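PDB 6W1G: hydroxyglutarate synthase from Pseudomonas putida, which catalyses the iron(II)-dependent decarboxylation and hydroxylation of 2-oxoadipate to D-2-hydroxyglutarate in D-lysine catabolism. Local coordinates for residues 99-113 against 126-138. Numbering follows the deposited sequence. Where two conformers were deposited one is given.
Sequences YDLSSAGVPVHSTAF and FRVFTSLLRLELI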
loop_
_atom_site.group_PDB
_atom_site.type_symbol
_atom_site.label_atom_id
_atom_site.label_comp_id
_atom_site.label_asym_id
_atom_site.label_seq_id
_atom_site.Cartn_x
_atom_site.Cartn_y
_atom_site.Cartn_z
ATOM N N TYR A 99 -10.731 5.179 1.739
ATOM C CA TYR A 99 -11.193 3.861 2.164
ATOM C C TYR A 99 -12.008 4.065 3.429
ATOM O O TYR A 99 -11.453 4.439 4.462
ATOM C CB TYR A 99 -10.029 2.929 2.466
ATOM C CG TYR A 99 -9.034 2.800 1.323
ATOM C CD1 TYR A 99 -8.037 3.765 1.137
ATOM C CD2 TYR A 99 -9.074 1.743 0.435
ATOM C CE1 TYR A 99 -7.137 3.673 0.098
ATOM C CE2 TYR A 99 -8.186 1.650 -0.601
ATOM C CZ TYR A 99 -7.222 2.595 -0.766
ATOM O OH TYR A 99 -6.349 2.473 -1.830
ATOM N N ASP A 100 -13.305 3.856 3.362
ATOM C CA ASP A 100 -14.187 4.091 4.502
ATOM C C ASP A 100 -14.658 2.772 5.068
ATOM O O ASP A 100 -15.424 2.049 4.424
ATOM C CB ASP A 100 -15.360 4.926 4.022
ATOM C CG ASP A 100 -16.289 5.321 5.132
ATOM O OD1 ASP A 100 -15.872 5.212 6.295
ATOM O OD2 ASP A 100 -17.409 5.740 4.819
ATOM N N LEU A 101 -14.189 2.455 6.260
ATOM C CA LEU A 101 -14.610 1.232 6.918
ATOM C C LEU A 101 -15.815 1.406 7.826
ATOM O O LEU A 101 -16.234 0.427 8.456
ATOM C CB LEU A 101 -13.456 0.629 7.712
ATOM C CG LEU A 101 -12.446 -0.163 6.894
ATOM C CD1 LEU A 101 -11.149 -0.308 7.652
ATOM C CD2 LEU A 101 -13.019 -1.535 6.524
ATOM N N SER A 102 -16.380 2.615 7.934
ATOM C CA SER A 102 -17.593 2.784 8.731
ATOM C C SER A 102 -18.681 1.805 8.305
ATOM O O SER A 102 -19.495 1.384 9.133
ATOM C CB SER A 102 -18.104 4.224 8.624
ATOM O OG SER A 102 -17.110 5.175 8.968
ATOM N N SER A 103 -18.718 1.441 7.022
ATOM C CA SER A 103 -19.694 0.467 6.543
ATOM C C SER A 103 -19.515 -0.878 7.232
ATOM O O SER A 103 -20.495 -1.508 7.651
ATOM C CB SER A 103 -19.535 0.312 5.030
ATOM O OG SER A 103 -18.168 0.345 4.653
ATOM N N ALA A 104 -18.274 -1.337 7.354
ATOM C CA ALA A 104 -17.968 -2.655 7.888
ATOM C C ALA A 104 -17.870 -2.673 9.407
ATOM O O ALA A 104 -17.366 -3.650 9.966
ATOM C CB ALA A 104 -16.659 -3.177 7.285
ATOM N N GLY A 105 -18.323 -1.621 10.081
ATOM C CA GLY A 105 -18.358 -1.569 11.528
ATOM C C GLY A 105 -17.061 -1.179 12.208
ATOM O O GLY A 105 -17.018 -1.152 13.445
ATOM N N VAL A 106 -16.000 -0.904 11.457
ATOM C CA VAL A 106 -14.722 -0.471 12.023
ATOM C C VAL A 106 -14.664 1.053 12.016
ATOM O O VAL A 106 -14.838 1.675 10.954
ATOM C CB VAL A 106 -13.534 -1.045 11.235
ATOM C CG1 VAL A 106 -12.217 -0.707 11.930
ATOM C CG2 VAL A 106 -13.687 -2.550 11.041
ATOM N N PRO A 107 -14.413 1.703 13.156
ATOM C CA PRO A 107 -14.564 3.171 13.240
ATOM C C PRO A 107 -13.347 3.949 12.727
ATOM O O PRO A 107 -12.778 4.790 13.428
ATOM C CB PRO A 107 -14.803 3.379 14.743
ATOM C CG PRO A 107 -13.984 2.310 15.380
ATOM C CD PRO A 107 -14.177 1.102 14.483
ATOM N N VAL A 108 -12.967 3.692 11.470
ATOM C CA VAL A 108 -11.881 4.408 10.826
ATOM C C VAL A 108 -12.241 4.728 9.373
ATOM O O VAL A 108 -13.068 4.063 8.744
ATOM C CB VAL A 108 -10.517 3.658 10.831
ATOM C CG1 VAL A 108 -9.988 3.385 12.246
ATOM C CG2 VAL A 108 -10.606 2.366 10.025
ATOM N N HIS A 109 -11.555 5.743 8.832
ATOM C CA HIS A 109 -11.479 5.950 7.383
ATOM C C HIS A 109 -10.055 6.384 7.065
ATOM O O HIS A 109 -9.357 6.911 7.943
ATOM C CB HIS A 109 -12.570 6.866 6.822
ATOM C CG HIS A 109 -12.751 8.178 7.485
ATOM N ND1 HIS A 109 -13.642 9.084 6.962
ATOM C CD2 HIS A 109 -12.236 8.739 8.602
ATOM C CE1 HIS A 109 -13.696 10.142 7.756
ATOM N NE2 HIS A 109 -12.857 9.960 8.755
ATOM N N SER A 110 -9.634 6.155 5.814
ATOM C CA SER A 110 -8.209 6.117 5.531
ATOM C C SER A 110 -7.885 6.591 4.127
ATOM O O SER A 110 -8.725 6.626 3.218
ATOM C CB SER A 110 -7.702 4.668 5.642
ATOM O OG SER A 110 -8.199 4.062 6.802
ATOM N N THR A 111 -6.597 6.929 3.962
ATOM C CA THR A 111 -5.992 7.190 2.660
ATOM C C THR A 111 -4.629 6.531 2.658
ATOM O O THR A 111 -4.175 6.050 3.689
ATOM C CB THR A 111 -5.868 8.696 2.394
ATOM O OG1 THR A 111 -5.489 8.932 1.030
ATOM C CG2 THR A 111 -4.865 9.364 3.265
ATOM N N ALA A 112 -3.960 6.504 1.512
ATOM C CA ALA A 112 -2.574 6.058 1.485
ATOM C C ALA A 112 -1.693 7.182 0.944
ATOM O O ALA A 112 -1.970 7.740 -0.112
ATOM C CB ALA A 112 -2.368 4.817 0.650
ATOM N N PHE A 113 -0.617 7.465 1.646
ATOM C CA PHE A 113 0.358 8.442 1.191
ATOM C C PHE A 113 1.400 7.713 0.344
ATOM O O PHE A 113 1.980 6.717 0.804
ATOM C CB PHE A 113 1.005 9.169 2.377
ATOM C CG PHE A 113 0.028 10.028 3.120
ATOM C CD1 PHE A 113 -0.653 9.548 4.235
ATOM C CD2 PHE A 113 -0.183 11.341 2.741
ATOM C CE1 PHE A 113 -1.530 10.376 4.928
ATOM C CE2 PHE A 113 -1.046 12.142 3.430
ATOM C CZ PHE A 113 -1.725 11.649 4.533
ATOM N N PHE A 126 7.466 3.240 -1.607
ATOM C CA PHE A 126 6.945 3.193 -0.238
ATOM C C PHE A 126 5.624 3.918 -0.130
ATOM O O PHE A 126 5.478 5.045 -0.621
ATOM C CB PHE A 126 7.971 3.809 0.706
ATOM C CG PHE A 126 7.641 3.705 2.139
ATOM C CD1 PHE A 126 7.502 2.466 2.744
ATOM C CD2 PHE A 126 7.510 4.842 2.919
ATOM C CE1 PHE A 126 7.227 2.365 4.108
ATOM C CE2 PHE A 126 7.270 4.752 4.270
ATOM C CZ PHE A 126 7.124 3.506 4.866
ATOM N N ARG A 127 4.694 3.308 0.585
ATOM C CA ARG A 127 3.391 3.921 0.876
ATOM C C ARG A 127 3.099 3.745 2.352
ATOM O O ARG A 127 3.558 2.783 2.953
ATOM C CB ARG A 127 2.161 3.306 0.173
ATOM C CG ARG A 127 2.307 2.845 -1.213
ATOM C CD ARG A 127 2.494 1.346 -1.252
ATOM N NE ARG A 127 2.634 0.942 -2.595
ATOM C CZ ARG A 127 3.423 -0.059 -3.014
ATOM N NH1 ARG A 127 3.539 -0.353 -4.273
ATOM N NH2 ARG A 127 4.111 -0.790 -2.132
ATOM N N VAL A 128 2.319 4.681 2.910
ATOM C CA VAL A 128 1.844 4.547 4.271
ATOM C C VAL A 128 0.330 4.673 4.270
ATOM O O VAL A 128 -0.214 5.769 4.032
ATOM C CB VAL A 128 2.481 5.490 5.271
ATOM C CG1 VAL A 128 1.857 5.250 6.668
ATOM C CG2 VAL A 128 3.974 5.281 5.314
ATOM N N PHE A 129 -0.351 3.550 4.512
ATOM C CA PHE A 129 -1.802 3.511 4.669
ATOM C C PHE A 129 -2.128 4.095 6.034
ATOM O O PHE A 129 -1.619 3.604 7.048
ATOM C CB PHE A 129 -2.271 2.064 4.589
ATOM C CG PHE A 129 -3.758 1.898 4.515
ATOM C CD1 PHE A 129 -4.533 1.732 5.650
ATOM C CD2 PHE A 129 -4.402 1.945 3.295
ATOM C CE1 PHE A 129 -5.896 1.577 5.542
ATOM C CE2 PHE A 129 -5.779 1.787 3.205
ATOM C CZ PHE A 129 -6.510 1.610 4.319
ATOM N N THR A 130 -2.871 5.194 6.054
ATOM C CA THR A 130 -3.066 6.017 7.235
ATOM C C THR A 130 -4.551 6.105 7.540
ATOM O O THR A 130 -5.334 6.651 6.752
ATOM C CB THR A 130 -2.484 7.390 7.003
ATOM O OG1 THR A 130 -1.100 7.270 6.683
ATOM C CG2 THR A 130 -2.617 8.284 8.230
ATOM N N SER A 131 -4.937 5.600 8.716
ATOM C CA SER A 131 -6.333 5.634 9.143
ATOM C C SER A 131 -6.536 6.702 10.192
ATOM O O SER A 131 -5.674 6.909 11.049
ATOM C CB SER A 131 -6.725 4.278 9.720
ATOM O OG SER A 131 -6.572 3.222 8.797
ATOM N N LEU A 132 -7.685 7.354 10.110
ATOM C CA LEU A 132 -8.116 8.283 11.130
ATOM C C LEU A 132 -9.294 7.672 11.883
ATOM O O LEU A 132 -10.312 7.310 11.283
ATOM C CB LEU A 132 -8.527 9.593 10.464
ATOM C CG LEU A 132 -9.188 10.578 11.402
ATOM C CD1 LEU A 132 -8.310 11.054 12.554
ATOM C CD2 LEU A 132 -9.674 11.797 10.607
ATOM N N LEU A 133 -9.125 7.534 13.198
ATOM C CA LEU A 133 -10.177 7.051 14.074
ATOM C C LEU A 133 -11.336 8.041 14.091
ATOM O O LEU A 133 -11.133 9.255 14.156
ATOM C CB LEU A 133 -9.597 6.918 15.480
ATOM C CG LEU A 133 -10.480 6.297 16.561
ATOM C CD1 LEU A 133 -10.633 4.815 16.329
ATOM C CD2 LEU A 133 -9.862 6.586 17.941
ATOM N N ARG A 134 -12.564 7.515 14.045
ATOM C CA ARG A 134 -13.776 8.323 14.138
ATOM C C ARG A 134 -14.374 8.118 15.522
ATOM O O ARG A 134 -14.713 6.987 15.895
ATOM C CB ARG A 134 -14.776 7.945 13.047
ATOM C CG ARG A 134 -14.172 8.041 11.649
ATOM C CD ARG A 134 -15.241 8.179 10.566
ATOM N NE ARG A 134 -15.911 9.477 10.631
ATOM C CZ ARG A 134 -16.933 9.823 9.864
ATOM N NH1 ARG A 134 -17.400 8.954 8.987
ATOM N NH2 ARG A 134 -17.493 11.033 9.961
ATOM N N LEU A 135 -14.466 9.192 16.282
ATOM C CA LEU A 135 -15.010 9.065 17.627
ATOM C C LEU A 135 -16.524 9.206 17.707
ATOM O O LEU A 135 -17.108 8.819 18.733
ATOM C CB LEU A 135 -14.368 10.088 18.559
ATOM C CG LEU A 135 -12.886 9.862 18.811
ATOM C CD1 LEU A 135 -12.413 10.871 19.849
ATOM C CD2 LEU A 135 -12.573 8.444 19.260
ATOM N N GLU A 136 -17.178 9.751 16.680
ATOM C CA GLU A 136 -18.623 9.950 16.767
ATOM C C GLU A 136 -19.348 8.619 16.885
ATOM O O GLU A 136 -20.368 8.512 17.574
ATOM C CB GLU A 136 -19.149 10.686 15.536
ATOM C CG GLU A 136 -18.545 12.034 15.297
ATOM C CD GLU A 136 -17.259 11.955 14.496
ATOM O OE1 GLU A 136 -16.850 10.835 14.119
ATOM O OE2 GLU A 136 -16.667 13.020 14.244
ATOM N N LEU A 137 -18.840 7.595 16.210
ATOM C CA LEU A 137 -19.463 6.280 16.183
ATOM C C LEU A 137 -19.409 5.581 17.529
ATOM O O LEU A 137 -19.945 4.474 17.646
ATOM C CB LEU A 137 -18.813 5.428 15.088
ATOM C CG LEU A 137 -18.893 6.051 13.692
ATOM C CD1 LEU A 137 -17.798 5.505 12.780
ATOM C CD2 LEU A 137 -20.271 5.838 13.051
ATOM N N ILE A 138 -18.791 6.193 18.536
ATOM C CA ILE A 138 -18.852 5.686 19.903
ATOM C C ILE A 138 -20.145 6.186 20.532
ATOM O O ILE A 138 -20.359 7.397 20.651
ATOM C CB ILE A 138 -17.634 6.147 20.716
ATOM C CG1 ILE A 138 -16.345 5.722 20.018
ATOM C CG2 ILE A 138 -17.692 5.589 22.134
ATOM C CD1 ILE A 138 -15.089 6.131 20.756
#
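H109 and L132 form a hydrogen-bonded pair in an antiparallel ladder that joins strands 108-113 and 127-133. The bond from L132 N to H109 O is 2.8 Å long and almost straight. T111 with T130 and F113 with V128 repeat the pattern. R134 N to P107 O extends it beyond the strand. V128 O takes two donors, F113 N and T130 OG1, from opposite faces of its carbonyl plane. In the non-hydrogen-bonded pair S110/S131 the hydroxyls meet directly, OG to OG, at 2.7 Å.

R134 lies over the H109 ring. Its guanidinium is nearly parallel to the imidazole, planes 11° apart, and its CD sits over the same face, 3.5 Å from H109 NE2. The bend at chi3 (69°) turns the guanidinium across the ring. N425 accepts a hydrogen bond from R134 NH1, and Y98 OH bonds H109 ND1. With an alanine in place of R134, H109 would probably lose the guanidinium stacked on its ring, and N425 OD1 its guanidinium partner.

On the face bearing S110 and A112, CG of F129 is anti to the backbone N (chi1 -171°). The ring reaches over the neighbouring strand, where its CZ meets S110 CB at 3.5 Å. Its CE2 lies over one face of Y99, 3.6 Å from CD1. The two rings are oblique. On the other face, T130 OG1 meets the F113 ring edge at CD1, 3.4 Å away.

Strand 108-114 lies between 94-100 and 127-133 in a mixed five-stranded sheet. Strand 69-75 follows, carrying the metal ligand H70, so this antiparallel pair forms part of the metal-bearing sheet, consistent with the glyoxalase clan. The side chain of F129 lies about 6 Å from the bound nickel, and its ring meets that of F399 edge-to-face. Helix 78-90 packs on F113, V128 and T130; helix 211-217 covers V108 and L133.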